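Phenazine biosynthesis protein, PhzF family (Bacillus anthracis, PDB 3EDN) is a PhzF-family protein with a diaminopimelate epimerase-like fold, probably an enzyme related to phenazine biosynthesis. Local coordinates at residues 79-84 and 117-122; 5-10 and 85-90; 234-239 and 254-259. One frame throughout, in Å; residues are numbered along the deposited sequence.

Interaction 1: residues 79-84 and 117-122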
loop_
_atom_site.group_PDB
_atom_site.type_symbol
_atom_site.label_atom_id
_atom_site.label_comp_id
_atom_site.label_asym_id
_atom_site.label_seq_id
_atom_site.Cartn_x
_atom_site.Cartn_y
_atom_site.Cartn_z
ATOM N N GLY A 79 13.028 16.965 -5.317
ATOM C CA GLY A 79 13.019 17.366 -3.916
ATOM C C GLY A 79 13.382 16.222 -2.983
ATOM O O GLY A 79 14.143 16.393 -2.017
ATOM N N THR A 80 12.859 15.041 -3.278
ATOM C CA THR A 80 13.044 13.893 -2.370
ATOM C C THR A 80 14.478 13.378 -2.387
ATOM O O THR A 80 15.085 13.165 -1.332
ATOM C CB THR A 80 12.054 12.760 -2.675
ATOM O OG1 THR A 80 10.714 13.247 -2.521
ATOM C CG2 THR A 80 12.251 11.571 -1.736
ATOM N N ILE A 81 15.046 13.195 -3.576
ATOM C CA ILE A 81 16.426 12.738 -3.629
ATOM C C ILE A 81 17.361 13.811 -3.067
ATOM O O ILE A 81 18.317 13.492 -2.373
ATOM C CB ILE A 81 16.854 12.303 -5.032
ATOM C CG1 ILE A 81 15.912 11.227 -5.565
ATOM C CG2 ILE A 81 18.308 11.798 -5.019
ATOM C CD1 ILE A 81 15.706 10.058 -4.619
ATOM N N TYR A 82 17.107 15.081 -3.366
ATOM C CA TYR A 82 17.909 16.136 -2.754
ATOM C C TYR A 82 17.876 16.022 -1.212
ATOM O O TYR A 82 18.914 16.104 -0.537
ATOM C CB TYR A 82 17.383 17.513 -3.174
ATOM C CG TYR A 82 18.172 18.631 -2.544
ATOM C CD1 TYR A 82 19.276 19.192 -3.186
ATOM C CD2 TYR A 82 17.842 19.098 -1.277
ATOM C CE1 TYR A 82 20.018 20.201 -2.592
ATOM C CE2 TYR A 82 18.571 20.125 -0.679
ATOM C CZ TYR A 82 19.657 20.659 -1.336
ATOM O OH TYR A 82 20.366 21.656 -0.706
ATOM N N ALA A 83 16.682 15.876 -0.647
ATOM C CA ALA A 83 16.565 15.779 0.805
ATOM C C ALA A 83 17.297 14.556 1.353
ATOM O O ALA A 83 18.044 14.653 2.336
ATOM C CB ALA A 83 15.105 15.751 1.197
ATOM N N LEU A 84 17.107 13.408 0.716
ATOM C CA LEU A 84 17.821 12.206 1.178
ATOM C C LEU A 84 19.326 12.408 1.137
ATOM O O LEU A 84 20.040 12.069 2.081
ATOM C CB LEU A 84 17.446 10.980 0.343
ATOM C CG LEU A 84 16.015 10.461 0.444
ATOM C CD1 LEU A 84 15.698 9.468 -0.649
ATOM C CD2 LEU A 84 15.809 9.782 1.805
ATOM N N THR A 117 23.872 20.650 -4.542
ATOM C CA THR A 117 23.552 19.348 -5.089
ATOM C C THR A 117 22.413 19.452 -6.095
ATOM O O THR A 117 21.379 20.080 -5.824
ATOM C CB THR A 117 23.191 18.360 -3.976
ATOM O OG1 THR A 117 24.368 18.080 -3.192
ATOM C CG2 THR A 117 22.648 17.064 -4.562
ATOM N N PHE A 118 22.633 18.864 -7.268
ATOM C CA PHE A 118 21.640 18.811 -8.327
ATOM C C PHE A 118 21.246 17.371 -8.608
ATOM O O PHE A 118 22.084 16.472 -8.578
ATOM C CB PHE A 118 22.229 19.445 -9.602
ATOM C CG PHE A 118 21.906 20.900 -9.754
ATOM C CD1 PHE A 118 22.363 21.845 -8.835
ATOM C CD2 PHE A 118 21.107 21.325 -10.799
ATOM C CE1 PHE A 118 22.024 23.194 -8.992
ATOM C CE2 PHE A 118 20.784 22.648 -10.953
ATOM C CZ PHE A 118 21.231 23.581 -10.054
ATOM N N ILE A 119 19.965 17.162 -8.876
ATOM C CA ILE A 119 19.405 15.840 -9.157
ATOM C C ILE A 119 18.973 15.851 -10.620
ATOM O O ILE A 119 18.160 16.700 -11.021
ATOM C CB ILE A 119 18.152 15.570 -8.298
ATOM C CG1 ILE A 119 18.457 15.804 -6.811
ATOM C CG2 ILE A 119 17.612 14.180 -8.551
ATOM C CD1 ILE A 119 19.680 15.075 -6.287
ATOM N N LYS A 120 19.487 14.897 -11.395
ATOM C CA LYS A 120 19.321 14.890 -12.852
ATOM C C LYS A 120 18.559 13.645 -13.272
ATOM O O LYS A 120 18.842 12.549 -12.792
ATOM C CB LYS A 120 20.695 14.925 -13.524
ATOM C CG LYS A 120 20.670 15.004 -15.044
ATOM C CD LYS A 120 22.112 15.105 -15.568
ATOM C CE LYS A 120 22.170 15.081 -17.082
ATOM N NZ LYS A 120 23.598 15.081 -17.552
HETATM N N MSE A 121 17.596 13.798 -14.173
HETATM C CA MSE A 121 16.816 12.649 -14.626
HETATM C C MSE A 121 16.515 12.773 -16.111
HETATM O O MSE A 121 16.578 13.864 -16.670
HETATM C CB MSE A 121 15.521 12.499 -13.826
HETATM C CG MSE A 121 14.573 13.665 -13.912
HETATM SE SE MSE A 121 13.396 13.772 -12.319
HETATM C CE MSE A 121 14.792 13.756 -10.975
ATOM N N ARG A 122 16.213 11.640 -16.737
ATOM C CA ARG A 122 15.892 11.584 -18.161
ATOM C C ARG A 122 14.404 11.776 -18.392
ATOM O O ARG A 122 13.574 11.206 -17.672
ATOM C CB ARG A 122 16.309 10.223 -18.727
ATOM C CG ARG A 122 15.936 9.977 -20.192
ATOM C CD ARG A 122 16.916 10.650 -21.159
ATOM N NE ARG A 122 18.303 10.345 -20.811
ATOM C CZ ARG A 122 18.922 9.202 -21.100
ATOM N NH1 ARG A 122 18.292 8.242 -21.770
ATOM N NH2 ARG A 122 20.184 9.020 -20.730
HETATM O O HOH W 1 22.934 22.189 -1.998
#
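A single water bridges Tyr82 and Thr117: it lies 2.9 Å from the phenol oxygen Tyr82 OH and takes the hydrogen bond of the backbone amide Thr117 N at 3.1 Å. The water sits close to the plane of the tyrosine ring, at its edge. The carbonyl oxygen Thr117 O is likewise in the ring plane, 3.5 Å from both CD1 and CE1 of Tyr82, and it accepts a hydrogen bond from Thr288 on the neighbouring strand 282-298. Tyr82 reaches this spot because its CG stands anti to the backbone N (chi1 179°), which carries the ring from the helix out to the first residue of the strand. There CE1 also meets Thr117 CB at 3.9 Å. The hydroxyl of Thr117 appears to pair with Glu86, though that side chain has two conformers, so the bond is doubtful.

In the diaminopimelate epimerase-like fold each lobe wraps a barrel-like set of strands around a central helix. Here helix 74-86 is that core helix and strand 117-122 is part of the wall, their local axes 8.2 Å apart and inclined at 139°. Ile119 fills the gap between them. Its CG1 branch lies beside its own backbone N (chi1 -53°) and packs against the helix backbone, CG1 standing 3.8 Å from Tyr82 N. The terminal methyl Ile119 CD1 continues to Ile81 CG2, 3.8 Å away, and the two isoleucine side chains cross at roughly a right angle. Ile109 and Ile107 of strand 103-111 extend this apolar layer, the first touching Ile81 and Thr117, the second Ile119.

Interaction 2: residues 5-10 and 85-90. With SO4 (sulfate ion), chain D.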
loop_
_atom_site.group_PDB
_atom_site.type_symbol
_atom_site.label_atom_id
_atom_site.label_comp_id
_atom_site.label_asym_id
_atom_site.label_seq_id
_atom_site.Cartn_x
_atom_site.Cartn_y
_atom_site.Cartn_z
ATOM N N ASN A 5 6.058 12.357 10.627
ATOM C CA ASN A 5 6.815 13.563 10.310
ATOM C C ASN A 5 6.900 13.738 8.797
ATOM O O ASN A 5 7.344 12.834 8.078
ATOM C CB ASN A 5 8.214 13.507 10.919
ATOM C CG ASN A 5 8.198 13.600 12.438
ATOM O OD1 ASN A 5 7.413 14.348 13.028
ATOM N ND2 ASN A 5 9.092 12.866 13.069
ATOM N N VAL A 6 6.456 14.896 8.324
ATOM C CA VAL A 6 6.454 15.205 6.896
ATOM C C VAL A 6 7.362 16.399 6.667
ATOM O O VAL A 6 7.320 17.370 7.400
ATOM C CB VAL A 6 5.034 15.529 6.426
ATOM C CG1 VAL A 6 4.989 15.781 4.913
ATOM C CG2 VAL A 6 4.109 14.369 6.778
ATOM N N PHE A 7 8.193 16.316 5.630
ATOM C CA PHE A 7 9.035 17.440 5.253
ATOM C C PHE A 7 8.466 18.158 4.043
ATOM O O PHE A 7 7.801 17.563 3.185
ATOM C CB PHE A 7 10.468 16.969 4.981
ATOM C CG PHE A 7 11.198 16.561 6.221
ATOM C CD1 PHE A 7 12.040 17.447 6.862
ATOM C CD2 PHE A 7 11.025 15.290 6.749
ATOM C CE1 PHE A 7 12.702 17.077 8.015
ATOM C CE2 PHE A 7 11.672 14.924 7.902
ATOM C CZ PHE A 7 12.520 15.817 8.526
ATOM N N HIS A 8 8.690 19.458 4.023
ATOM C CA HIS A 8 8.397 20.292 2.874
ATOM C C HIS A 8 9.743 20.771 2.333
ATOM O O HIS A 8 10.478 21.463 3.047
ATOM C CB HIS A 8 7.556 21.471 3.352
ATOM C CG HIS A 8 7.337 22.542 2.333
ATOM N ND1 HIS A 8 6.643 23.694 2.633
ATOM C CD2 HIS A 8 7.706 22.647 1.033
ATOM C CE1 HIS A 8 6.604 24.473 1.566
ATOM N NE2 HIS A 8 7.238 23.862 0.581
ATOM N N TYR A 9 10.089 20.336 1.112
ATOM C CA TYR A 9 11.231 20.885 0.367
ATOM C C TYR A 9 10.655 21.563 -0.849
ATOM O O TYR A 9 9.646 21.098 -1.390
ATOM C CB TYR A 9 12.197 19.769 -0.089
ATOM C CG TYR A 9 13.205 19.402 0.966
ATOM C CD1 TYR A 9 12.798 18.810 2.157
ATOM C CD2 TYR A 9 14.564 19.663 0.789
ATOM C CE1 TYR A 9 13.713 18.489 3.143
ATOM C CE2 TYR A 9 15.494 19.342 1.768
ATOM C CZ TYR A 9 15.053 18.741 2.945
ATOM O OH TYR A 9 15.959 18.432 3.935
ATOM N N ASP A 10 11.273 22.665 -1.272
ATOM C CA ASP A 10 10.877 23.289 -2.543
ATOM C C ASP A 10 11.843 22.829 -3.615
ATOM O O ASP A 10 13.055 22.953 -3.445
ATOM C CB ASP A 10 10.897 24.818 -2.463
ATOM C CG ASP A 10 9.565 25.402 -2.017
ATOM O OD1 ASP A 10 8.609 24.643 -1.753
ATOM O OD2 ASP A 10 9.509 26.648 -1.952
ATOM N N ARG A 85 19.819 12.953 0.038
ATOM C CA ARG A 85 21.251 13.142 -0.109
ATOM C C ARG A 85 21.782 14.135 0.923
ATOM O O ARG A 85 22.751 13.841 1.631
ATOM C CB ARG A 85 21.568 13.591 -1.540
ATOM C CG ARG A 85 22.989 14.087 -1.754
ATOM C CD ARG A 85 23.982 12.958 -1.983
ATOM N NE ARG A 85 25.252 13.524 -2.425
ATOM C CZ ARG A 85 26.113 12.933 -3.246
ATOM N NH1 ARG A 85 25.869 11.726 -3.739
ATOM N NH2 ARG A 85 27.228 13.564 -3.578
ATOM N N GLU A 86 21.148 15.299 1.024
ATOM C CA GLU A 86 21.653 16.346 1.890
ATOM C C GLU A 86 21.552 15.980 3.364
ATOM O O GLU A 86 22.285 16.519 4.186
ATOM C CB GLU A 86 20.927 17.659 1.588
ATOM C CG GLU A 86 21.298 18.214 0.225
ATOM C CD GLU A 86 22.781 18.513 0.114
ATOM O OE1 GLU A 86 23.511 17.737 -0.544
ATOM O OE2 GLU A 86 23.217 19.505 0.723
ATOM N N ARG A 87 20.628 15.077 3.693
ATOM C CA ARG A 87 20.435 14.647 5.091
ATOM C C ARG A 87 21.329 13.491 5.505
ATOM O O ARG A 87 21.298 13.079 6.665
ATOM C CB ARG A 87 18.974 14.266 5.342
ATOM C CG ARG A 87 18.090 15.481 5.263
ATOM C CD ARG A 87 16.604 15.226 5.503
ATOM N NE ARG A 87 16.027 16.535 5.732
ATOM C CZ ARG A 87 15.842 17.071 6.938
ATOM N NH1 ARG A 87 16.072 16.356 8.039
ATOM N NH2 ARG A 87 15.373 18.305 7.027
ATOM N N GLY A 88 22.109 12.952 4.576
ATOM C CA GLY A 88 22.963 11.797 4.888
ATOM C C GLY A 88 22.251 10.461 4.880
ATOM O O GLY A 88 22.665 9.514 5.560
ATOM N N LEU A 89 21.179 10.373 4.091
ATOM C CA LEU A 89 20.286 9.207 4.091
ATOM C C LEU A 89 20.488 8.294 2.882
ATOM O O LEU A 89 19.756 7.303 2.740
ATOM C CB LEU A 89 18.814 9.661 4.175
ATOM C CG LEU A 89 18.477 10.417 5.466
ATOM C CD1 LEU A 89 17.071 11.023 5.388
ATOM C CD2 LEU A 89 18.563 9.472 6.664
ATOM N N LEU A 90 21.478 8.623 2.046
ATOM C CA LEU A 90 21.834 7.804 0.885
ATOM C C LEU A 90 23.229 7.187 0.998
ATOM O O LEU A 90 24.061 7.660 1.765
ATOM C CB LEU A 90 21.814 8.666 -0.384
ATOM C CG LEU A 90 20.468 9.194 -0.863
ATOM C CD1 LEU A 90 20.625 9.957 -2.165
ATOM C CD2 LEU A 90 19.440 8.084 -1.027
HETATM S S SO4 D . 16.183 19.248 10.292
HETATM O O1 SO4 D . 16.753 19.880 9.110
HETATM O O2 SO4 D . 17.193 18.462 10.989
HETATM O O3 SO4 D . 15.711 20.284 11.210
HETATM O O4 SO4 D . 15.071 18.386 9.924
#
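Arg87 spends its guanidinium on two partners, the phenol of Tyr9 and a sulfate ion. Arg87 NE donates to Tyr9 OH over a short 2.6 Å at an N-H...O angle of 149°, with the oxygen close to the guanidinium plane; NH2 adds only a weak bond to the same oxygen. Sulfate O4 is held by Arg87 NH1 and Arg87 NH2, each 2.9 Å away, while O1 receives a weak bond from NH2. NH2 is thus shared among three acceptors. Phe7 puts CE1 over one face of the guanidinium, toward its rim, 3.3 Å from Arg87 CZ, with the ring and guanidinium planes 53° apart. Sulfate O4 lies at the edge of the Phe7 ring, 3.3 Å from CE1, whereas Arg87 NH2 approaches the ring obliquely. An extended chain from CG to NE spans from Arg87, next to the Schellman motif at Gly88 that ends helix 74-86, to strand 3-11. Nearby, His8 NE2 donates to Asp10 OD1 at 2.8 Å, while Lys293 meets His8 ND1 and Gly19 N serves Asp10 OD2. The sulfate probably comes from the crystallisation liquor; the contact is consistent with a cationic spot able to hold an anion in the crystal, not proof of a substrate site.

Interaction 3: residues 234-239 and 254-259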
loop_
_atom_site.group_PDB
_atom_site.type_symbol
_atom_site.label_atom_id
_atom_site.label_comp_id
_atom_site.label_asym_id
_atom_site.label_seq_id
_atom_site.Cartn_x
_atom_site.Cartn_y
_atom_site.Cartn_z
ATOM N N GLY A 234 11.616 20.776 -19.851
ATOM C CA GLY A 234 12.255 19.871 -20.803
ATOM C C GLY A 234 11.811 20.172 -22.227
ATOM O O GLY A 234 12.634 20.190 -23.169
ATOM N N VAL A 235 10.510 20.402 -22.408
ATOM C CA VAL A 235 9.989 20.814 -23.715
ATOM C C VAL A 235 10.632 22.118 -24.176
ATOM O O VAL A 235 11.024 22.223 -25.337
ATOM C CB VAL A 235 8.456 20.919 -23.704
ATOM C CG1 VAL A 235 7.930 21.431 -25.052
ATOM C CG2 VAL A 235 7.865 19.555 -23.374
HETATM N N MSE A 236 10.792 23.083 -23.271
HETATM C CA MSE A 236 11.408 24.356 -23.639
HETATM C C MSE A 236 12.835 24.153 -24.119
HETATM O O MSE A 236 13.272 24.827 -25.051
HETATM C CB MSE A 236 11.408 25.332 -22.460
HETATM C CG MSE A 236 10.043 25.840 -22.094
HETATM SE SE MSE A 236 10.057 26.762 -20.382
HETATM C CE MSE A 236 11.151 28.286 -20.911
ATOM N N GLY A 237 13.565 23.239 -23.480
ATOM C CA GLY A 237 14.946 22.956 -23.903
ATOM C C GLY A 237 14.981 22.369 -25.302
ATOM O O GLY A 237 15.803 22.761 -26.137
ATOM N N ALA A 238 14.102 21.405 -25.556
ATOM C CA ALA A 238 14.019 20.810 -26.887
ATOM C C ALA A 238 13.635 21.860 -27.913
ATOM O O ALA A 238 14.137 21.851 -29.032
ATOM C CB ALA A 238 13.016 19.687 -26.905
ATOM N N TYR A 239 12.705 22.727 -27.541
ATOM C CA TYR A 239 12.254 23.800 -28.408
ATOM C C TYR A 239 13.427 24.726 -28.728
ATOM O O TYR A 239 13.653 25.091 -29.884
ATOM C CB TYR A 239 11.124 24.565 -27.710
ATOM C CG TYR A 239 10.529 25.676 -28.528
ATOM C CD1 TYR A 239 9.356 25.482 -29.255
ATOM C CD2 TYR A 239 11.113 26.935 -28.550
ATOM C CE1 TYR A 239 8.803 26.513 -29.996
ATOM C CE2 TYR A 239 10.562 27.971 -29.286
ATOM C CZ TYR A 239 9.431 27.750 -30.022
ATOM O OH TYR A 239 8.897 28.799 -30.715
ATOM N N LEU A 254 20.952 24.493 -21.104
ATOM C CA LEU A 254 20.460 25.822 -20.832
ATOM C C LEU A 254 19.701 25.806 -19.522
ATOM O O LEU A 254 19.309 24.748 -19.048
ATOM C CB LEU A 254 19.532 26.287 -21.954
ATOM C CG LEU A 254 18.177 25.585 -22.095
ATOM C CD1 LEU A 254 17.129 26.565 -22.638
ATOM C CD2 LEU A 254 18.261 24.323 -22.935
ATOM N N ILE A 255 19.501 26.981 -18.950
ATOM C CA ILE A 255 18.704 27.096 -17.735
ATOM C C ILE A 255 17.469 27.874 -18.127
ATOM O O ILE A 255 17.559 28.886 -18.840
ATOM C CB ILE A 255 19.448 27.808 -16.580
ATOM C CG1 ILE A 255 20.753 27.070 -16.254
ATOM C CG2 ILE A 255 18.582 27.820 -15.337
ATOM C CD1 ILE A 255 21.630 27.760 -15.199
ATOM N N VAL A 256 16.315 27.383 -17.682
ATOM C CA VAL A 256 15.067 28.095 -17.838
ATOM C C VAL A 256 14.584 28.539 -16.468
ATOM O O VAL A 256 14.917 27.910 -15.452
ATOM C CB VAL A 256 13.993 27.249 -18.575
ATOM C CG1 VAL A 256 14.547 26.753 -19.902
ATOM C CG2 VAL A 256 13.553 26.065 -17.748
ATOM N N GLU A 257 13.829 29.635 -16.427
ATOM C CA GLU A 257 13.313 30.150 -15.159
ATOM C C GLU A 257 11.799 30.256 -15.211
ATOM O O GLU A 257 11.207 30.399 -16.284
ATOM C CB GLU A 257 13.908 31.521 -14.832
ATOM C CG GLU A 257 13.386 32.614 -15.785
ATOM C CD GLU A 257 13.885 34.021 -15.511
ATOM O OE1 GLU A 257 14.998 34.196 -14.971
ATOM O OE2 GLU A 257 13.163 34.964 -15.918
ATOM N N GLN A 258 11.178 30.217 -14.039
ATOM C CA GLN A 258 9.726 30.268 -13.952
ATOM C C GLN A 258 9.336 30.702 -12.562
ATOM O O GLN A 258 10.039 30.391 -11.599
ATOM C CB GLN A 258 9.147 28.868 -14.196
ATOM C CG GLN A 258 7.623 28.781 -14.477
ATOM C CD GLN A 258 7.139 27.342 -14.604
ATOM O OE1 GLN A 258 7.809 26.502 -15.187
ATOM N NE2 GLN A 258 5.948 27.065 -14.068
ATOM N N GLY A 259 8.198 31.383 -12.463
ATOM C CA GLY A 259 7.603 31.688 -11.162
ATOM C C GLY A 259 7.743 33.112 -10.655
ATOM O O GLY A 259 7.167 33.443 -9.633
#
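A bend at the end of Met236, modelled as selenomethionine, brings its methyl group to the strand: CG lies beside the backbone N (chi1 -70°), the next bond is extended, and chi3 of 67° turns CE toward Val256. Leu254 adopts the less common first rotamer, with CG between its own backbone N and carbonyl carbon (chi1 69°), and this and chi2 together direct CD2 at the helix. The contact belongs to the second lobe of the diaminopimelate epimerase-like fold, where helix 230-244 runs inside a barrel-like wall of strands and strand 251-258 forms one part of that wall.

The two segments meet through apolar groups alone, with no hydrogen bond between them and 185 Å² of surface buried. At Gly237, which has no side chain, CA itself receives Leu254 CD2 at 3.7 Å, and the backbones are near, Gly237 CA lying 6.9 Å from Leu254 CA. One residue earlier on the helix and two later on the strand, the CA atoms of Met236 and Val256 are 7.8 Å apart, and the long methionine chain fills that wider interval.

Other strands complete the surroundings of Met236, which also touches Ile166, His198, Ile200 and Met211, while Leu254 also touches Met211. Beyond Val256, the amide of Gln258 is turned to other parts of the lobe, its OE1 accepting from Thr229 N. The Met236 and Val256 side chains cross at a slant, and the methyl CE of Met236 rests 3.8 Å from Val256 CB and 3.9 Å from Val256 CG1.

In the fold
Interactions 1 and 2 lie in one lobe, their centres 10 Å apart, and both use helix 74-86. They touch: Ala83 CB packs 3.5 Å from Tyr9 CZ, and Leu84 O and Leu89 N are 2.9 Å apart in a probable hydrogen bond. Interaction 3 repeats the helix-in-barrel theme in the other lobe, its centre about 18 Å from that of interaction 1 and about 26 Å from that of interaction 2, touching neither. PhzF-family active sites lie between the lobes; none of these contacts is known to contribute catalytic residues. One sulfate is held by Arg87 in interaction 2 and another lies about 5 Å from the Thr117 side chain of interaction 1, both probably from the crystallisation liquor.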